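Local atomic coordinates of acetolactate synthase isozyme 1 large subunit (PDB entry 6LPI), a protein that belongs to the thiamine diphosphate-dependent enzyme family and binds thiamine diphosphate, a magnesium ion and flavin-adenine dinucleotide. Residues A63-Q68 with V92-D97; M70-G75 with D101-I106. All blocks are in the same frame, centred on the assembly; numbering follows the deposited sequence.

Contact 1 (A63-Q68 with V92-D97)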
ATOM      1  N   ALA B  63      14.348   2.021  -7.989  1.00 48.67           N
ATOM      2  CA  ALA B  63      13.965   3.437  -7.980  1.00 44.99           C
ATOM      3  C   ALA B  63      12.557   3.616  -7.443  1.00 44.45           C
ATOM      4  O   ALA B  63      12.301   4.485  -6.595  1.00 43.18           O
ATOM      5  CB  ALA B  63      14.046   4.034  -9.385  1.00 40.15           C
ATOM      6  N   GLY B  64      11.631   2.778  -7.918  1.00 37.08           N
ATOM      7  CA  GLY B  64      10.258   2.884  -7.474  1.00 32.67           C
ATOM      8  C   GLY B  64      10.088   2.557  -6.004  1.00 42.80           C
ATOM      9  O   GLY B  64       9.373   3.258  -5.286  1.00 43.10           O
ATOM     10  N   PHE B  65      10.761   1.510  -5.522  1.00 42.74           N
ATOM     11  CA  PHE B  65      10.587   1.177  -4.111  1.00 45.90           C
ATOM     12  C   PHE B  65      11.278   2.196  -3.200  1.00 44.81           C
ATOM     13  O   PHE B  65      10.823   2.411  -2.071  1.00 37.17           O
ATOM     14  CB  PHE B  65      11.088  -0.237  -3.836  1.00 42.90           C
ATOM     15  CG  PHE B  65      10.103  -1.304  -4.209  1.00 47.68           C
ATOM     16  CD1 PHE B  65       8.796  -1.262  -3.728  1.00 46.85           C
ATOM     17  CD2 PHE B  65      10.474  -2.354  -5.035  1.00 45.63           C
ATOM     18  CE1 PHE B  65       7.884  -2.244  -4.057  1.00 34.20           C
ATOM     19  CE2 PHE B  65       9.554  -3.348  -5.381  1.00 37.20           C
ATOM     20  CZ  PHE B  65       8.260  -3.286  -4.891  1.00 33.47           C
ATOM     21  N   ILE B  66      12.356   2.837  -3.662  1.00 39.56           N
ATOM     22  CA  ILE B  66      12.963   3.928  -2.895  1.00 45.69           C
ATOM     23  C   ILE B  66      12.007   5.110  -2.815  1.00 46.26           C
ATOM     24  O   ILE B  66      11.816   5.724  -1.747  1.00 49.86           O
ATOM     25  CB  ILE B  66      14.309   4.342  -3.508  1.00 54.39           C
ATOM     26  CG1 ILE B  66      15.359   3.258  -3.313  1.00 49.26           C
ATOM     27  CG2 ILE B  66      14.816   5.635  -2.880  1.00 56.64           C
ATOM     28  CD1 ILE B  66      16.593   3.567  -4.105  1.00 42.06           C
ATOM     29  N   ALA B  67      11.423   5.478  -3.956  1.00 48.48           N
ATOM     30  CA  ALA B  67      10.336   6.448  -3.924  1.00 53.96           C
ATOM     31  C   ALA B  67       9.262   5.998  -2.934  1.00 48.47           C
ATOM     32  O   ALA B  67       8.699   6.809  -2.193  1.00 43.26           O
ATOM     33  CB  ALA B  67       9.761   6.643  -5.328  1.00 54.90           C
ATOM     34  N   GLN B  68       8.983   4.700  -2.898  1.00 46.47           N
ATOM     35  CA  GLN B  68       7.988   4.189  -1.968  1.00 47.02           C
ATOM     36  C   GLN B  68       8.403   4.392  -0.517  1.00 46.29           C
ATOM     37  O   GLN B  68       7.563   4.723   0.317  1.00 36.16           O
ATOM     38  CB  GLN B  68       7.709   2.727  -2.246  1.00 45.15           C
ATOM     39  CG  GLN B  68       6.490   2.540  -3.125  1.00 40.17           C
ATOM     40  CD  GLN B  68       5.688   1.312  -2.705  1.00 43.50           C
ATOM     41  OE1 GLN B  68       5.370   1.122  -1.519  1.00 40.39           O
ATOM     42  NE2 GLN B  68       5.409   0.447  -3.664  1.00 40.88           N
ATOM     43  N   VAL B  92       7.034  -1.630 -13.239  1.00 44.24           N
ATOM     44  CA  VAL B  92       5.702  -2.211 -13.030  1.00 43.38           C
ATOM     45  C   VAL B  92       5.504  -2.737 -11.605  1.00 48.88           C
ATOM     46  O   VAL B  92       4.525  -2.396 -10.937  1.00 48.45           O
ATOM     47  CB  VAL B  92       5.445  -3.310 -14.072  1.00 39.67           C
ATOM     48  CG1 VAL B  92       4.182  -4.078 -13.738  1.00 39.95           C
ATOM     49  CG2 VAL B  92       5.359  -2.689 -15.458  1.00 41.89           C
ATOM     50  N   THR B  93       6.393  -3.619 -11.134  1.00 49.48           N
ATOM     51  CA  THR B  93       6.170  -4.222  -9.820  1.00 43.47           C
ATOM     52  C   THR B  93       6.091  -3.153  -8.732  1.00 43.88           C
ATOM     53  O   THR B  93       5.203  -3.196  -7.876  1.00 37.35           O
ATOM     54  CB  THR B  93       7.272  -5.228  -9.501  1.00 39.84           C
ATOM     55  OG1 THR B  93       7.273  -6.252 -10.496  1.00 43.79           O
ATOM     56  CG2 THR B  93       7.010  -5.888  -8.174  1.00 36.70           C
ATOM     57  N   ALA B  94       6.994  -2.168  -8.775  1.00 43.50           N
ATOM     58  CA  ALA B  94       6.997  -1.101  -7.775  1.00 35.72           C
ATOM     59  C   ALA B  94       5.700  -0.314  -7.800  1.00 42.82           C
ATOM     60  O   ALA B  94       5.153   0.034  -6.742  1.00 37.97           O
ATOM     61  CB  ALA B  94       8.150  -0.151  -8.046  1.00 31.50           C
ATOM     62  N   ILE B  95       5.205  -0.003  -9.010  1.00 42.27           N
ATOM     63  CA  ILE B  95       3.946   0.732  -9.137  1.00 39.37           C
ATOM     64  C   ILE B  95       2.752  -0.112  -8.660  1.00 41.36           C
ATOM     65  O   ILE B  95       1.962   0.360  -7.851  1.00 37.86           O
ATOM     66  CB  ILE B  95       3.810   1.303 -10.578  1.00 39.06           C
ATOM     67  CG1 ILE B  95       4.420   2.692 -10.696  1.00 41.22           C
ATOM     68  CG2 ILE B  95       2.366   1.453 -10.975  1.00 45.28           C
ATOM     69  CD1 ILE B  95       5.857   2.852 -10.394  1.00 55.19           C
ATOM     70  N   ALA B  96       2.641  -1.372  -9.074  1.00 43.06           N
ATOM     71  CA  ALA B  96       1.537  -2.222  -8.622  1.00 36.20           C
ATOM     72  C   ALA B  96       1.551  -2.406  -7.101  1.00 40.03           C
ATOM     73  O   ALA B  96       0.499  -2.359  -6.438  1.00 33.03           O
ATOM     74  CB  ALA B  96       1.597  -3.581  -9.322  1.00 27.49           C
ATOM     75  N   ASP B  97       2.736  -2.615  -6.534  1.00 39.02           N
ATOM     76  CA  ASP B  97       2.848  -2.643  -5.089  1.00 32.39           C
ATOM     77  C   ASP B  97       2.337  -1.339  -4.503  1.00 36.28           C
ATOM     78  O   ASP B  97       1.636  -1.345  -3.488  1.00 33.95           O
ATOM     79  CB  ASP B  97       4.289  -2.895  -4.657  1.00 42.00           C
ATOM     80  CG  ASP B  97       4.421  -3.047  -3.148  1.00 64.92           C
ATOM     81  OD1 ASP B  97       4.140  -4.156  -2.635  1.00 76.70           O
ATOM     82  OD2 ASP B  97       4.780  -2.051  -2.473  1.00 66.75           O
TER
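Phe65 lays one face of its ring over the backbone of Ala94. The CA of Ala94 sits 4.1 Å from the Phe65 ring centroid and 20° off the ring normal, displaced toward the rim, which makes a CH-pi contact. With CG anti to the carbonyl carbon (chi1 -81°), the ring is carried toward helix 86-101. At its edge the same ring meets a buried carboxylate: Phe65 CE1 is 3.5 Å from Asp97 OD2, near the ring plane. The two side chains cross at about a right angle. Beside the ring, the helices come close at a glycine. Gly64 has no side chain, so the Ala94 methyl rests on its backbone, with Ala94 CB 3.7 Å from Gly64 CA. This is a helix-to-helix contact in the N-terminal thiamine diphosphate-binding domain. It joins helices 60-74 and 86-101, which both pack on strand 105-111 of a parallel sheet. The short segments run 8.5 Å apart at an angle of 28°, so they are roughly parallel. One turn on from Gly64, Gln68 reaches across with its amide nitrogen, which makes two hydrogen bonds. One goes to the backbone: Gln68 NE2 to Ala94 O is 3.1 Å, with the acceptor in the amide plane. The other is Gln68 NE2 to Asp97 OD2 at 2.8 Å, on the anti lone pair of the carboxylate. The amide and carboxylate planes are nearly coplanar. The two bonds fix which way the amide is turned, and Gln68 OE1 in turn accepts from Arg72 NE. Asp97 OD2 also forms a salt bridge with Arg72, while OD1 is hydrogen-bonded to Ser413 and Thr418.

Contact 2 (M70-G75 with D101-I106)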
ATOM      1  N   MET B  70      10.368   6.748   0.715  1.00 49.09           N
ATOM      2  CA  MET B  70      10.132   8.157   1.005  1.00 52.87           C
ATOM      3  C   MET B  70       8.654   8.380   1.282  1.00 54.05           C
ATOM      4  O   MET B  70       8.280   8.829   2.374  1.00 41.78           O
ATOM      5  CB  MET B  70      10.620   9.028  -0.150  1.00 54.81           C
ATOM      6  CG  MET B  70      12.102   8.866  -0.388  1.00 63.26           C
ATOM      7  SD  MET B  70      12.812  10.081  -1.480  1.00 68.90           S
ATOM      8  CE  MET B  70      11.669  11.450  -1.261  1.00 85.33           C
ATOM      9  N   ALA B  71       7.796   7.975   0.322  1.00 55.90           N
ATOM     10  CA  ALA B  71       6.358   8.220   0.407  1.00 38.45           C
ATOM     11  C   ALA B  71       5.727   7.561   1.630  1.00 47.11           C
ATOM     12  O   ALA B  71       4.861   8.156   2.285  1.00 51.33           O
ATOM     13  CB  ALA B  71       5.669   7.747  -0.862  1.00 36.74           C
ATOM     14  N   ARG B  72       6.135   6.340   1.961  1.00 37.97           N
ATOM     15  CA  ARG B  72       5.565   5.698   3.130  1.00 39.38           C
ATOM     16  C   ARG B  72       6.015   6.347   4.423  1.00 40.23           C
ATOM     17  O   ARG B  72       5.332   6.198   5.436  1.00 47.70           O
ATOM     18  CB  ARG B  72       5.878   4.207   3.133  1.00 45.40           C
ATOM     19  CG  ARG B  72       5.371   3.498   1.922  1.00 35.50           C
ATOM     20  CD  ARG B  72       5.307   2.055   2.252  1.00 48.52           C
ATOM     21  NE  ARG B  72       5.009   1.208   1.108  1.00 48.89           N
ATOM     22  CZ  ARG B  72       4.347   0.062   1.219  1.00 49.99           C
ATOM     23  NH1 ARG B  72       3.925  -0.330   2.418  1.00 49.83           N
ATOM     24  NH2 ARG B  72       4.120  -0.690   0.145  1.00 41.50           N
ATOM     25  N   THR B  73       7.115   7.097   4.428  1.00 51.61           N
ATOM     26  CA  THR B  73       7.394   7.838   5.662  1.00 51.38           C
ATOM     27  C   THR B  73       6.920   9.309   5.714  1.00 47.74           C
ATOM     28  O   THR B  73       6.632   9.772   6.820  1.00 46.62           O
ATOM     29  CB  THR B  73       8.883   7.812   5.986  1.00 54.13           C
ATOM     30  OG1 THR B  73       9.615   8.417   4.916  1.00 59.22           O
ATOM     31  CG2 THR B  73       9.375   6.374   6.209  1.00 51.61           C
ATOM     32  N   ASP B  74       6.767  10.055   4.579  1.00 51.05           N
ATOM     33  CA  ASP B  74       6.489  11.511   4.613  1.00 61.50           C
ATOM     34  C   ASP B  74       4.997  11.769   4.817  1.00 60.89           C
ATOM     35  O   ASP B  74       4.605  12.691   5.546  1.00 74.46           O
ATOM     36  CB  ASP B  74       6.821  12.247   3.287  1.00 80.82           C
ATOM     37  CG  ASP B  74       6.543  11.418   2.047  1.00102.01           C
ATOM     38  OD1 ASP B  74       5.486  10.772   2.092  1.00106.98           O
ATOM     39  OD2 ASP B  74       7.320  11.395   1.084  1.00106.50           O
ATOM     40  N   GLY B  75       4.154  10.920   4.200  1.00 49.02           N
ATOM     41  CA  GLY B  75       2.745  11.180   3.944  1.00 49.22           C
ATOM     42  C   GLY B  75       2.433  11.959   2.688  1.00 59.08           C
ATOM     43  O   GLY B  75       1.267  12.306   2.486  1.00 78.01           O
ATOM     44  N   ASP B 101      -1.247  -1.207  -1.821  1.00 32.92           N
ATOM     45  CA  ASP B 101      -1.061  -0.748  -0.444  1.00 32.05           C
ATOM     46  C   ASP B 101      -1.449   0.715  -0.258  1.00 38.48           C
ATOM     47  O   ASP B 101      -1.425   1.208   0.879  1.00 33.14           O
ATOM     48  CB  ASP B 101       0.390  -0.965   0.006  1.00 36.82           C
ATOM     49  CG  ASP B 101       0.685  -2.419   0.378  1.00 54.30           C
ATOM     50  OD1 ASP B 101       1.742  -2.969  -0.035  1.00 58.55           O
ATOM     51  OD2 ASP B 101      -0.175  -3.037   1.020  1.00 64.37           O
ATOM     52  N   SER B 102      -1.889   1.382  -1.336  1.00 37.68           N
ATOM     53  CA  SER B 102      -2.429   2.740  -1.329  1.00 39.66           C
ATOM     54  C   SER B 102      -1.422   3.806  -0.925  1.00 47.03           C
ATOM     55  O   SER B 102      -1.626   4.517   0.062  1.00 57.22           O
ATOM     56  CB  SER B 102      -3.661   2.822  -0.421  1.00 50.32           C
ATOM     57  OG  SER B 102      -4.652   1.846  -0.752  1.00 60.86           O
ATOM     58  N   ILE B 103      -0.348   3.930  -1.699  1.00 50.30           N
ATOM     59  CA  ILE B 103       0.760   4.856  -1.450  1.00 53.31           C
ATOM     60  C   ILE B 103       0.836   5.928  -2.530  1.00 53.46           C
ATOM     61  O   ILE B 103       0.664   5.620  -3.721  1.00 52.34           O
ATOM     62  CB  ILE B 103       2.094   4.103  -1.343  1.00 56.75           C
ATOM     63  CG1 ILE B 103       1.990   3.023  -0.277  1.00 58.29           C
ATOM     64  CG2 ILE B 103       3.244   5.039  -1.051  1.00 61.18           C
ATOM     65  CD1 ILE B 103       2.322   1.706  -0.817  1.00 61.76           C
ATOM     66  N   PRO B 104       1.063   7.205  -2.158  1.00 54.12           N
ATOM     67  CA  PRO B 104       1.144   8.274  -3.168  1.00 53.99           C
ATOM     68  C   PRO B 104       2.489   8.291  -3.878  1.00 52.16           C
ATOM     69  O   PRO B 104       3.501   8.745  -3.342  1.00 67.51           O
ATOM     70  CB  PRO B 104       0.931   9.550  -2.342  1.00 53.14           C
ATOM     71  CG  PRO B 104       1.447   9.179  -0.978  1.00 45.48           C
ATOM     72  CD  PRO B 104       1.131   7.736  -0.781  1.00 42.24           C
ATOM     73  N   LEU B 105       2.509   7.795  -5.095  1.00 47.79           N
ATOM     74  CA  LEU B 105       3.681   7.839  -5.938  1.00 47.44           C
ATOM     75  C   LEU B 105       3.336   8.583  -7.223  1.00 52.36           C
ATOM     76  O   LEU B 105       2.248   8.411  -7.776  1.00 62.35           O
ATOM     77  CB  LEU B 105       4.127   6.396  -6.238  1.00 46.89           C
ATOM     78  CG  LEU B 105       5.595   5.999  -6.300  1.00 48.47           C
ATOM     79  CD1 LEU B 105       6.186   6.145  -4.910  1.00 55.29           C
ATOM     80  CD2 LEU B 105       5.725   4.570  -6.817  1.00 42.92           C
ATOM     81  N   ILE B 106       4.248   9.421  -7.693  1.00 52.57           N
ATOM     82  CA  ILE B 106       4.222   9.920  -9.063  1.00 49.90           C
ATOM     83  C   ILE B 106       5.387   9.278  -9.784  1.00 40.75           C
ATOM     84  O   ILE B 106       6.539   9.367  -9.340  1.00 38.71           O
ATOM     85  CB  ILE B 106       4.274  11.453  -9.159  1.00 50.89           C
ATOM     86  CG1 ILE B 106       2.892  12.069  -8.937  1.00 50.25           C
ATOM     87  CG2 ILE B 106       4.788  11.881 -10.511  1.00 54.85           C
ATOM     88  CD1 ILE B 106       2.486  12.211  -7.543  1.00 48.62           C
TER
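Ala71 and Ile103 make the apolar part of this contact. Ala71 CB is 3.6 Å from Ile103 CG2. The same methyl lies 3.4 Å from the backbone Pro104 O. Pro104 CG and Leu105 CD1 are further neighbours of this methyl at longer range. The last turn of helix 60-74 thus leans on the chain that leads from helix 86-101 into strand 105-111. That chain leaves helix 86-101 through a Schellman motif at Ser102. It then enters the parallel sheet of the N-terminal thiamine diphosphate-binding domain, where Pro104 and Ile106 make backbone hydrogen bonds to strand 78-82. A second kind is packing of an aliphatic side chain on a guanidinium face. The Arg72 side chain is extended from CG to NE and passes obliquely over Ile103. Ile103 CD1 and CG1 lie over one face of the guanidinium, with CG1 toward the rim. The third kind is ionic. Arg72 NH2 forms a salt bridge with Asp101 OD1 at 3.3 Å, and the N-H...O angle is 154°. The oxygen is approached on its anti side, 33° out of the carboxylate plane. The two flat groups stand 68° apart, so they do not pair side by side. Each group has other partners. Arg72 NE donates to Gln68. The Asp101 oxygens accept from the backbone nitrogens of Gly414 and Gly415. The Asp101 side chain lies about 4 Å from the bound flavin-adenine dinucleotide. Arg72 NH2 is shared by two carboxylates, Asp97 and Asp101, and its positive charge probably offsets their negative charges in this buried place. The pair of backbone N-H donors probably helps to stabilise the negative charge of Asp101.

In the fold
Contacts 1 and 2 have centres 10 Å apart and share helix 60-74, whose earlier turns serve contact 1 and whose last turn serves contact 2. Their other halves are consecutive: helix 86-101 runs into strand 105-111. Along the chain the segments alternate, in the order 63-68, 70-75, 92-97, 101-106, with strand 78-82 between the two helices. All four lie in the N-terminal thiamine diphosphate-binding domain. The contacts also touch directly, through the salt bridge of Asp97 OD2 with Arg72 NH2 at 3.0 Å. Contact 1 joins the two helices, and contact 2 joins the end of the first to the entry of strand 105-111, on the part of the domain that approaches both bound cofactors.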